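Local atomic coordinates of VAO-type flavoprotein oxidase VAO615 (Myceliophthora thermophila, PDB entry 6F72), a protein that is probably an oxidoreductase that carries one bicovalently bound FAD and, once reduced, reacts rapidly with molecular oxygen, although its substrate is still unknown. Residues I55-Q60 and S125-V130; I150-T155 and L169-H174; S339-V344 and Y449-S454. One frame throughout, in Å; residues are numbered along the deposited sequence.

Contact 1 of 3, residues I55-Q60 and S125-V130; sequences IATVPQ and SYVVNV. With NAG (2-acetamido-2-deoxy-beta-D-glucopyranose), chain D.
Ile55 and Ala56 pair with Val127 and Tyr126 in a short antiparallel ladder, where strand 54-56 forms the outer border of a four-stranded mixed sheet. Ile55 and Val127 are a hydrogen-bonded pair: Ile55 N donates to Val127 O at 2.9 Å, and Val127 N returns to Ile55 O at 2.8 Å. Just past the strand, Thr57 N donates to Ser125 O at 3.1 Å; the bond is nearly straight at hydrogen (174°), yet the donor stands well above the carbonyl plane, where the chain leaves the ladder.

One face carries Ile55 and Val127, whose CB atoms lie 4.1 Å apart. Thr57, beyond the strand end, crosses Val127 at about a right angle, its OG1 3.5 Å from Val127 CG2, while the hydroxyl itself is bonded to Pro124 O. The other face belongs to Ala56 and Tyr126: the methyl of Ala56 rests 4.0 Å from Tyr126 CE1. The tyrosine ring also stacks with Trp43 and touches the sugar carried by Asn47.

Farther along the strand, Asn129 has CG anti to its backbone N (chi1 177°), and its ND2 is joined to C1 of an N-linked NAG at 1.4 Å. Ile55 meets that sugar on its acetamido side. With chi2 at -177°, CD1 lies anti to CA and comes 3.4 Å from NAG O7. His53, just before the first strand, adds a hydrogen bond to the same sugar, which thus meets residues from both sides of the ladder. Strand 126-129 continues into the sheet through backbone bonds to strand 169-172, with helix 133-146 packed on Val128. An N-terminal strand added antiparallel to a small sheet that is otherwise parallel, backed by a helix, fits the smaller alpha/beta lobe of a PCMH-type FAD-binding domain.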
loop_
_atom_site.group_PDB
_atom_site.type_symbol
_atom_site.label_atom_id
_atom_site.label_comp_id
_atom_site.label_asym_id
_atom_site.label_seq_id
_atom_site.Cartn_x
_atom_site.Cartn_y
_atom_site.Cartn_z
ATOM N N ILE A 55 1.017 -9.660 23.508
ATOM C CA ILE A 55 0.787 -8.292 23.979
ATOM C C ILE A 55 -0.734 -8.069 24.066
ATOM O O ILE A 55 -1.457 -8.409 23.139
ATOM C CB ILE A 55 1.439 -7.234 23.037
ATOM C CG1 ILE A 55 2.942 -7.487 22.859
ATOM C CG2 ILE A 55 1.205 -5.809 23.551
ATOM C CD1 ILE A 55 3.658 -6.448 22.015
ATOM N N ALA A 56 -1.212 -7.548 25.193
ATOM C CA ALA A 56 -2.575 -7.002 25.295
ATOM C C ALA A 56 -2.535 -5.622 24.641
ATOM O O ALA A 56 -1.690 -4.791 24.992
ATOM C CB ALA A 56 -3.030 -6.893 26.750
ATOM N N THR A 57 -3.418 -5.389 23.673
ATOM C CA THR A 57 -3.421 -4.121 22.963
ATOM C C THR A 57 -3.729 -2.957 23.917
ATOM O O THR A 57 -4.693 -2.987 24.684
ATOM C CB THR A 57 -4.419 -4.118 21.787
ATOM O OG1 THR A 57 -4.154 -5.237 20.938
ATOM C CG2 THR A 57 -4.319 -2.828 20.988
ATOM N N VAL A 58 -2.843 -1.971 23.885
ATOM C CA VAL A 58 -3.056 -0.697 24.524
ATOM C C VAL A 58 -2.790 0.309 23.417
ATOM O O VAL A 58 -1.624 0.467 23.021
ATOM C CB VAL A 58 -2.092 -0.456 25.709
ATOM C CG1 VAL A 58 -2.366 0.910 26.339
ATOM C CG2 VAL A 58 -2.222 -1.564 26.740
ATOM N N PRO A 59 -3.859 0.962 22.894
ATOM C CA PRO A 59 -3.704 1.937 21.806
ATOM C C PRO A 59 -2.735 3.043 22.180
ATOM O O PRO A 59 -2.671 3.427 23.333
ATOM C CB PRO A 59 -5.129 2.465 21.604
ATOM C CG PRO A 59 -5.985 1.294 21.933
ATOM C CD PRO A 59 -5.277 0.621 23.102
ATOM N N GLN A 60 -1.963 3.514 21.210
ATOM C CA GLN A 60 -0.932 4.534 21.434
ATOM C C GLN A 60 -1.448 5.846 22.081
ATOM O O GLN A 60 -0.722 6.493 22.834
ATOM C CB GLN A 60 -0.210 4.821 20.115
ATOM C CG GLN A 60 1.173 5.433 20.266
ATOM C CD GLN A 60 1.871 5.634 18.935
ATOM O OE1 GLN A 60 1.267 6.045 17.949
ATOM N NE2 GLN A 60 3.166 5.341 18.906
ATOM N N SER A 125 -7.662 -7.402 20.025
ATOM C CA SER A 125 -7.534 -7.572 21.477
ATOM C C SER A 125 -6.118 -7.929 21.949
ATOM O O SER A 125 -5.654 -7.432 22.980
ATOM C CB SER A 125 -8.491 -8.655 21.950
ATOM O OG SER A 125 -9.828 -8.261 21.771
ATOM N N TYR A 126 -5.460 -8.828 21.213
ATOM C CA TYR A 126 -4.104 -9.308 21.533
ATOM C C TYR A 126 -3.235 -9.346 20.282
ATOM O O TYR A 126 -3.730 -9.592 19.172
ATOM C CB TYR A 126 -4.143 -10.706 22.156
ATOM C CG TYR A 126 -4.721 -10.740 23.548
ATOM C CD1 TYR A 126 -3.905 -10.547 24.674
ATOM C CD2 TYR A 126 -6.089 -10.966 23.745
ATOM C CE1 TYR A 126 -4.445 -10.573 25.959
ATOM C CE2 TYR A 126 -6.638 -10.985 25.014
ATOM C CZ TYR A 126 -5.816 -10.802 26.117
ATOM O OH TYR A 126 -6.393 -10.835 27.368
ATOM N N VAL A 127 -1.939 -9.117 20.487
ATOM C CA VAL A 127 -0.967 -8.974 19.400
ATOM C C VAL A 127 0.167 -9.988 19.605
ATOM O O VAL A 127 0.848 -9.967 20.646
ATOM C CB VAL A 127 -0.401 -7.526 19.359
ATOM C CG1 VAL A 127 0.713 -7.388 18.331
ATOM C CG2 VAL A 127 -1.504 -6.494 19.118
ATOM N N VAL A 128 0.358 -10.876 18.626
ATOM C CA VAL A 128 1.490 -11.833 18.644
ATOM C C VAL A 128 2.720 -11.147 18.059
ATOM O O VAL A 128 2.762 -10.865 16.857
ATOM C CB VAL A 128 1.191 -13.140 17.875
ATOM C CG1 VAL A 128 2.390 -14.093 17.937
ATOM C CG2 VAL A 128 -0.042 -13.822 18.436
ATOM N N ASN A 129 3.707 -10.869 18.911
ATOM C CA ASN A 129 4.944 -10.227 18.487
ATOM C C ASN A 129 5.844 -11.310 17.880
ATOM O O ASN A 129 6.719 -11.865 18.558
ATOM C CB ASN A 129 5.587 -9.488 19.670
ATOM C CG ASN A 129 6.929 -8.856 19.334
ATOM O OD1 ASN A 129 7.358 -8.808 18.171
ATOM N ND2 ASN A 129 7.602 -8.360 20.378
ATOM N N VAL A 130 5.614 -11.587 16.586
ATOM C CA VAL A 130 6.182 -12.756 15.896
ATOM C C VAL A 130 7.702 -12.667 15.765
ATOM O O VAL A 130 8.249 -11.652 15.323
ATOM C CB VAL A 130 5.507 -12.999 14.517
ATOM C CG1 VAL A 130 6.191 -14.126 13.740
ATOM C CG2 VAL A 130 4.021 -13.309 14.682
HETATM C C1 NAG D . 8.901 -7.739 20.307
HETATM C C2 NAG D . 9.311 -6.571 21.221
HETATM C C3 NAG D . 10.742 -6.130 20.902
HETATM C C4 NAG D . 11.738 -7.296 21.004
HETATM C C5 NAG D . 11.258 -8.411 20.067
HETATM C C6 NAG D . 12.147 -9.656 20.107
HETATM C C7 NAG D . 7.346 -5.218 21.881
HETATM C C8 NAG D . 6.591 -3.955 21.586
HETATM N N2 NAG D . 8.422 -5.421 21.114
HETATM O O3 NAG D . 11.132 -5.049 21.757
HETATM O O4 NAG D . 13.038 -6.861 20.579
HETATM O O5 NAG D . 9.900 -8.782 20.371
HETATM O O6 NAG D . 11.859 -10.446 21.268
HETATM O O7 NAG D . 6.978 -5.993 22.754
#

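Contact 2 of 3, residues I150-T155 and L169-H174; sequences IVIKNT and LSLWMH. With FAD (flavin-adenine dinucleotide), chain E.
Leu171, Lys153 and Ile150 bury the most surface where strands 150-153 and 169-172 run parallel. Leu171 is gripped through its backbone: its N donates to Val151 O at 2.7 Å, and its O accepts from Lys153 N at 2.9 Å. Its CD1 reaches over to the neighbouring strand, 3.8 Å from Ile150 CG2 and slightly farther from Ile152 CG1, on the face packed by helix 133-146 and Val288. Ile150 adds its CD1 methyl, which lies beside Leu169 CD2 as the two side chains point the same way.

Lys153 occupies the other face alongside Trp172. A bend at chi3 (86°) swings CE to 3.5 Å from Trp172 CD1. Water 1 sits in the plane of the indole, accepting from Trp172 NE1 and Lys153 NZ and donating to Asn154 O; the ammonium also reaches the carbonyls of Asp97 and Ala94.

The first segment also meets the cofactor. Still within the ladder, Ile152 O accepts from the adenosine ribose O2B, and Ile152 CG2 packs at 3.5 Å from adenine C4A. Past its end, Asn154 N (2.8 Å) and Thr155 N (2.9 Å) both donate to FAD O2A, while Asn154 ND2 reaches O2P. Along 150-155 the chemistry thus passes from mainly aliphatic packing on the strand to N-H donors in the loop after it, which would be expected to ease the diphosphate's negative charge without a cationic side chain from either segment touching it.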
loop_
_atom_site.group_PDB
_atom_site.type_symbol
_atom_site.label_atom_id
_atom_site.label_comp_id
_atom_site.label_asym_id
_atom_site.label_seq_id
_atom_site.Cartn_x
_atom_site.Cartn_y
_atom_site.Cartn_z
ATOM N N ILE A 150 -8.107 -14.359 13.251
ATOM C CA ILE A 150 -6.737 -13.967 12.971
ATOM C C ILE A 150 -6.723 -12.687 12.158
ATOM O O ILE A 150 -7.483 -12.534 11.203
ATOM C CB ILE A 150 -5.936 -15.105 12.275
ATOM C CG1 ILE A 150 -5.574 -16.201 13.299
ATOM C CG2 ILE A 150 -4.689 -14.574 11.563
ATOM C CD1 ILE A 150 -4.484 -15.829 14.297
ATOM N N VAL A 151 -5.865 -11.767 12.564
ATOM C CA VAL A 151 -5.570 -10.586 11.777
ATOM C C VAL A 151 -4.077 -10.635 11.522
ATOM O O VAL A 151 -3.326 -11.179 12.337
ATOM C CB VAL A 151 -6.011 -9.290 12.531
ATOM C CG1 VAL A 151 -5.065 -8.118 12.300
ATOM C CG2 VAL A 151 -7.427 -8.915 12.133
ATOM N N ILE A 152 -3.650 -10.079 10.397
ATOM C CA ILE A 152 -2.233 -9.953 10.117
ATOM C C ILE A 152 -1.869 -8.484 9.943
ATOM O O ILE A 152 -2.442 -7.795 9.101
ATOM C CB ILE A 152 -1.795 -10.808 8.887
ATOM C CG1 ILE A 152 -2.217 -12.279 9.060
ATOM C CG2 ILE A 152 -0.284 -10.718 8.681
ATOM C CD1 ILE A 152 -2.193 -13.118 7.784
ATOM N N LYS A 153 -0.905 -8.014 10.723
ATOM C CA LYS A 153 -0.488 -6.620 10.631
ATOM C C LYS A 153 1.012 -6.506 10.537
ATOM O O LYS A 153 1.738 -7.092 11.331
ATOM C CB LYS A 153 -1.014 -5.759 11.817
ATOM C CG LYS A 153 -0.754 -4.269 11.582
ATOM C CD LYS A 153 -0.896 -3.364 12.789
ATOM C CE LYS A 153 0.392 -3.294 13.584
ATOM N NZ LYS A 153 0.589 -1.966 14.225
ATOM N N ASN A 154 1.456 -5.701 9.583
ATOM C CA ASN A 154 2.858 -5.479 9.338
ATOM C C ASN A 154 3.234 -4.064 9.767
ATOM O O ASN A 154 3.968 -3.898 10.743
ATOM C CB ASN A 154 3.194 -5.787 7.867
ATOM C CG ASN A 154 4.615 -5.417 7.490
ATOM O OD1 ASN A 154 5.505 -5.358 8.340
ATOM N ND2 ASN A 154 4.835 -5.169 6.206
ATOM N N THR A 155 2.726 -3.066 9.048
ATOM C CA THR A 155 2.987 -1.638 9.294
ATOM C C THR A 155 1.712 -0.869 9.736
ATOM O O THR A 155 1.806 0.226 10.311
ATOM C CB THR A 155 3.538 -0.922 8.023
ATOM O OG1 THR A 155 2.552 -0.954 6.978
ATOM C CG2 THR A 155 4.817 -1.563 7.507
ATOM N N LEU A 169 -6.979 -11.767 17.355
ATOM C CA LEU A 169 -5.579 -12.030 17.631
ATOM C C LEU A 169 -4.801 -11.647 16.378
ATOM O O LEU A 169 -5.079 -12.169 15.293
ATOM C CB LEU A 169 -5.370 -13.515 17.957
ATOM C CG LEU A 169 -3.950 -13.978 18.295
ATOM C CD1 LEU A 169 -3.507 -13.391 19.620
ATOM C CD2 LEU A 169 -3.879 -15.495 18.317
ATOM N N SER A 170 -3.848 -10.731 16.531
ATOM C CA SER A 170 -3.096 -10.209 15.390
ATOM C C SER A 170 -1.693 -10.793 15.308
ATOM O O SER A 170 -0.972 -10.838 16.304
ATOM C CB SER A 170 -3.024 -8.678 15.429
ATOM O OG SER A 170 -2.089 -8.171 14.481
ATOM N N LEU A 171 -1.318 -11.237 14.109
ATOM C CA LEU A 171 0.040 -11.684 13.846
ATOM C C LEU A 171 0.811 -10.466 13.404
ATOM O O LEU A 171 0.624 -9.949 12.297
ATOM C CB LEU A 171 0.076 -12.801 12.801
ATOM C CG LEU A 171 -0.815 -14.001 13.128
ATOM C CD1 LEU A 171 -0.947 -14.936 11.942
ATOM C CD2 LEU A 171 -0.306 -14.730 14.365
ATOM N N TRP A 172 1.650 -9.985 14.310
ATOM C CA TRP A 172 2.350 -8.734 14.105
ATOM C C TRP A 172 3.729 -9.054 13.578
ATOM O O TRP A 172 4.558 -9.581 14.306
ATOM C CB TRP A 172 2.394 -7.924 15.413
ATOM C CG TRP A 172 3.014 -6.561 15.322
ATOM C CD1 TRP A 172 2.840 -5.650 14.327
ATOM C CD2 TRP A 172 3.866 -5.931 16.293
ATOM N NE1 TRP A 172 3.542 -4.501 14.593
ATOM C CE2 TRP A 172 4.177 -4.638 15.798
ATOM C CE3 TRP A 172 4.402 -6.333 17.530
ATOM C CZ2 TRP A 172 5.006 -3.737 16.492
ATOM C CZ3 TRP A 172 5.232 -5.431 18.227
ATOM C CH2 TRP A 172 5.524 -4.147 17.693
ATOM N N MET A 173 3.952 -8.707 12.314
ATOM C CA MET A 173 5.109 -9.138 11.524
ATOM C C MET A 173 6.206 -8.093 11.453
ATOM O O MET A 173 7.277 -8.357 10.887
ATOM C CB MET A 173 4.672 -9.460 10.071
ATOM C CG MET A 173 3.414 -10.302 9.964
ATOM S SD MET A 173 3.476 -11.809 10.961
ATOM C CE MET A 173 4.633 -12.741 9.979
ATOM N N HIS A 174 5.929 -6.925 12.030
ATOM C CA HIS A 174 6.781 -5.726 11.976
ATOM C C HIS A 174 8.255 -5.921 12.316
ATOM O O HIS A 174 9.117 -5.232 11.761
ATOM C CB HIS A 174 6.183 -4.643 12.899
ATOM C CG HIS A 174 7.009 -3.398 13.019
ATOM N ND1 HIS A 174 7.379 -2.636 11.931
ATOM C CD2 HIS A 174 7.513 -2.768 14.107
ATOM C CE1 HIS A 174 8.096 -1.604 12.341
ATOM N NE2 HIS A 174 8.185 -1.656 13.658
HETATM P PA FAD E . -0.330 -3.533 6.396
HETATM O O1A FAD E . -1.584 -2.734 6.648
HETATM O O2A FAD E . 0.428 -3.983 7.614
HETATM O O5B FAD E . -0.718 -4.802 5.490
HETATM C C5B FAD E . -1.603 -4.693 4.374
HETATM C C4B FAD E . -2.286 -6.022 4.073
HETATM O O4B FAD E . -1.298 -7.029 3.845
HETATM C C3B FAD E . -3.170 -6.545 5.189
HETATM O O3B FAD E . -4.281 -7.201 4.565
HETATM C C2B FAD E . -2.316 -7.572 5.912
HETATM O O2B FAD E . -3.108 -8.608 6.498
HETATM C C1B FAD E . -1.438 -8.103 4.791
HETATM N N9A FAD E . -0.075 -8.508 5.211
HETATM C C8A FAD E . 0.952 -7.669 5.467
HETATM N N7A FAD E . 2.072 -8.365 5.784
HETATM C C5A FAD E . 1.764 -9.670 5.721
HETATM C C6A FAD E . 2.488 -10.942 5.939
HETATM N N6A FAD E . 3.789 -10.917 6.306
HETATM N N1A FAD E . 1.809 -12.101 5.778
HETATM C C2A FAD E . 0.507 -12.131 5.419
HETATM N N3A FAD E . -0.215 -11.004 5.195
HETATM C C4A FAD E . 0.349 -9.768 5.330
HETATM N N1 FAD E . 1.441 1.490 -2.719
HETATM C C2 FAD E . 2.064 1.557 -3.923
HETATM O O2 FAD E . 1.870 0.643 -4.759
HETATM N N3 FAD E . 2.883 2.583 -4.244
HETATM C C4 FAD E . 3.141 3.613 -3.423
HETATM O O4 FAD E . 3.906 4.543 -3.765
HETATM C C4X FAD E . 2.506 3.603 -2.086
HETATM N N5 FAD E . 2.723 4.591 -1.192
HETATM C C5X FAD E . 2.131 4.583 0.038
HETATM C C6 FAD E . 2.374 5.625 0.959
HETATM C C7 FAD E . 1.751 5.586 2.226
HETATM C C7M FAD E . 2.019 6.721 3.198
HETATM C C8 FAD E . 0.847 4.438 2.597
HETATM C C8M FAD E . 0.209 4.254 3.966
HETATM C C9 FAD E . 0.624 3.421 1.673
HETATM C C9A FAD E . 1.225 3.445 0.411
HETATM N N10 FAD E . 1.003 2.392 -0.508
HETATM C C10 FAD E . 1.618 2.452 -1.777
HETATM C "C1'" FAD E . 0.082 1.309 -0.171
HETATM C "C2'" FAD E . 0.643 -0.035 0.185
HETATM O "O2'" FAD E . 1.101 -0.644 -1.020
HETATM C "C3'" FAD E . -0.527 -0.814 0.773
HETATM O "O3'" FAD E . -1.210 -0.038 1.781
HETATM C "C4'" FAD E . -0.070 -2.142 1.358
HETATM O "O4'" FAD E . -1.212 -2.938 1.677
HETATM C "C5'" FAD E . 0.848 -1.943 2.566
HETATM O "O5'" FAD E . 1.187 -3.184 3.165
HETATM P P FAD E . 1.874 -3.198 4.617
HETATM O O1P FAD E . 3.009 -2.215 4.623
HETATM O O2P FAD E . 2.081 -4.658 4.948
HETATM O O3P FAD E . 0.679 -2.624 5.541
HETATM O O HOH W 1 3.207 -2.098 12.818
HETATM O O HOH W 2 7.048 -3.427 9.271
#

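Contact 3 of 3, residues S339-V344 and Y449-S454; sequences SFTYSV and YCDSFS
Tyr449, one residue into strand 448-452, pairs with Ser343, its CE1 lying 4.0 Å from Ser343 CB and its CD1 close to the carbonyl of Tyr342. Cys450 follows, in a hydrogen-bonded antiparallel pair with Tyr342: Cys450 N donates to Tyr342 O (2.8 Å) and Tyr342 N to Cys450 O (2.9 Å). Tyr342 CG sits between its own backbone N and carbonyl carbon (chi1 59°), and the ring lies with one face on Cys450 CB, a CH-pi contact 3.6 Å from the ring centroid and displaced toward the rim at CZ. The sulfur lies obliquely to the same ring and continues into a disulfide with Cys476 on strand 472-480. This ladder falls in the middle of the seven-stranded antiparallel sheet of the second domain, typical of the VAO fold; here helix 316-335 packs against Phe340, Val344 and Ser452. Asp451 lies on the same side of the sheet as Tyr449 and Thr341, and Thr341 OG1 donates to its OD1 at 2.7 Å from above the carboxylate plane; OD2 is buried with no partner in the model. Ser452 then grips Phe340 O twice, through a weak backbone N-H bond and through OG, which approaches in the carbonyl plane on a lone pair at 2.7 Å.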
loop_
_atom_site.group_PDB
_atom_site.type_symbol
_atom_site.label_atom_id
_atom_site.label_comp_id
_atom_site.label_asym_id
_atom_site.label_seq_id
_atom_site.Cartn_x
_atom_site.Cartn_y
_atom_site.Cartn_z
ATOM N N SER A 339 10.070 7.370 -15.357
ATOM C CA SER A 339 8.754 7.618 -14.773
ATOM C C SER A 339 8.568 9.055 -14.317
ATOM O O SER A 339 9.546 9.749 -13.992
ATOM C CB SER A 339 8.514 6.699 -13.581
ATOM O OG SER A 339 9.399 7.023 -12.523
ATOM N N PHE A 340 7.305 9.486 -14.289
ATOM C CA PHE A 340 6.902 10.699 -13.582
ATOM C C PHE A 340 5.958 10.352 -12.458
ATOM O O PHE A 340 4.968 9.641 -12.660
ATOM C CB PHE A 340 6.227 11.706 -14.516
ATOM C CG PHE A 340 7.182 12.643 -15.191
ATOM C CD1 PHE A 340 7.973 13.526 -14.438
ATOM C CD2 PHE A 340 7.285 12.667 -16.585
ATOM C CE1 PHE A 340 8.856 14.401 -15.069
ATOM C CE2 PHE A 340 8.162 13.538 -17.224
ATOM C CZ PHE A 340 8.953 14.402 -16.465
ATOM N N THR A 341 6.300 10.833 -11.264
ATOM C CA THR A 341 5.366 10.893 -10.154
ATOM C C THR A 341 4.978 12.372 -9.990
ATOM O O THR A 341 5.842 13.259 -9.982
ATOM C CB THR A 341 5.926 10.187 -8.885
ATOM O OG1 THR A 341 4.886 10.044 -7.911
ATOM C CG2 THR A 341 7.128 10.923 -8.246
ATOM N N TYR A 342 3.675 12.643 -9.938
ATOM C CA TYR A 342 3.208 14.010 -9.991
ATOM C C TYR A 342 1.932 14.297 -9.196
ATOM O O TYR A 342 1.149 13.391 -8.902
ATOM C CB TYR A 342 3.069 14.499 -11.438
ATOM C CG TYR A 342 2.130 13.712 -12.303
ATOM C CD1 TYR A 342 2.546 12.531 -12.908
ATOM C CD2 TYR A 342 0.826 14.160 -12.543
ATOM C CE1 TYR A 342 1.693 11.796 -13.711
ATOM C CE2 TYR A 342 -0.036 13.437 -13.361
ATOM C CZ TYR A 342 0.411 12.255 -13.940
ATOM O OH TYR A 342 -0.413 11.507 -14.725
ATOM N N SER A 343 1.764 15.572 -8.850
ATOM C CA SER A 343 0.591 16.090 -8.160
ATOM C C SER A 343 -0.263 16.855 -9.164
ATOM O O SER A 343 0.235 17.730 -9.880
ATOM C CB SER A 343 1.028 17.019 -7.034
ATOM O OG SER A 343 -0.086 17.451 -6.280
ATOM N N VAL A 344 -1.537 16.487 -9.240
ATOM C CA VAL A 344 -2.483 17.162 -10.129
ATOM C C VAL A 344 -3.368 18.065 -9.257
ATOM O O VAL A 344 -4.210 17.572 -8.508
ATOM C CB VAL A 344 -3.364 16.166 -10.936
ATOM C CG1 VAL A 344 -4.299 16.905 -11.893
ATOM C CG2 VAL A 344 -2.521 15.161 -11.714
ATOM N N TYR A 449 -2.161 12.605 -6.269
ATOM C CA TYR A 449 -0.963 12.088 -6.897
ATOM C C TYR A 449 -1.269 11.087 -7.993
ATOM O O TYR A 449 -2.222 10.301 -7.897
ATOM C CB TYR A 449 -0.034 11.461 -5.867
ATOM C CG TYR A 449 0.549 12.466 -4.906
ATOM C CD1 TYR A 449 1.609 13.311 -5.298
ATOM C CD2 TYR A 449 0.057 12.571 -3.590
ATOM C CE1 TYR A 449 2.155 14.236 -4.409
ATOM C CE2 TYR A 449 0.599 13.488 -2.693
ATOM C CZ TYR A 449 1.645 14.317 -3.108
ATOM O OH TYR A 449 2.177 15.237 -2.227
ATOM N N CYS A 450 -0.448 11.147 -9.036
ATOM C CA CYS A 450 -0.400 10.108 -10.041
ATOM C C CYS A 450 1.007 9.586 -10.203
ATOM O O CYS A 450 1.989 10.328 -10.066
ATOM C CB CYS A 450 -0.859 10.625 -11.385
ATOM S SG CYS A 450 -2.558 11.138 -11.436
ATOM N N ASP A 451 1.089 8.299 -10.509
ATOM C CA ASP A 451 2.324 7.745 -10.994
ATOM C C ASP A 451 2.150 7.268 -12.420
ATOM O O ASP A 451 1.046 6.904 -12.826
ATOM C CB ASP A 451 2.793 6.609 -10.113
ATOM C CG ASP A 451 4.149 6.881 -9.537
ATOM O OD1 ASP A 451 4.176 7.530 -8.458
ATOM O OD2 ASP A 451 5.164 6.465 -10.176
ATOM N N SER A 452 3.256 7.273 -13.158
ATOM C CA SER A 452 3.279 6.835 -14.545
ATOM C C SER A 452 4.342 5.765 -14.739
ATOM O O SER A 452 5.418 5.815 -14.122
ATOM C CB SER A 452 3.501 8.020 -15.478
ATOM O OG SER A 452 4.680 8.724 -15.139
ATOM N N PHE A 453 4.028 4.799 -15.600
ATOM C CA PHE A 453 4.832 3.581 -15.748
ATOM C C PHE A 453 4.511 2.849 -17.045
ATOM O O PHE A 453 3.394 2.949 -17.563
ATOM C CB PHE A 453 4.573 2.623 -14.564
ATOM C CG PHE A 453 3.134 2.215 -14.423
ATOM C CD1 PHE A 453 2.634 1.104 -15.111
ATOM C CD2 PHE A 453 2.267 2.955 -13.633
ATOM C CE1 PHE A 453 1.302 0.740 -15.009
ATOM C CE2 PHE A 453 0.934 2.593 -13.518
ATOM C CZ PHE A 453 0.447 1.487 -14.204
ATOM N N SER A 454 5.494 2.100 -17.543
ATOM C CA SER A 454 5.281 1.078 -18.560
ATOM C C SER A 454 5.848 -0.239 -18.015
ATOM O O SER A 454 7.044 -0.341 -17.767
ATOM C CB SER A 454 5.948 1.478 -19.877
ATOM O OG SER A 454 5.746 0.478 -20.854
#

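Overall arrangement
Contacts 1 and 2 share one small mixed sheet, in which strands 126-129 and 169-172 are neighbours and Val127 packs on Trp172; their centres are about 9 Å apart. Contact 1 is the partly buried outer edge, dressed with sugar, whereas contact 2 is fully buried and faces FAD. Contact 3 lies on the opposite side of the chain's centre, in a separate antiparallel sheet, its centre about 31 Å from that of contact 2. It too is largely buried, but its chemistry differs: a cysteine against a tyrosine face and side-chain hydroxyl bonds, in place of the aliphatic packing, water bridges and cofactor bonds of contact 2.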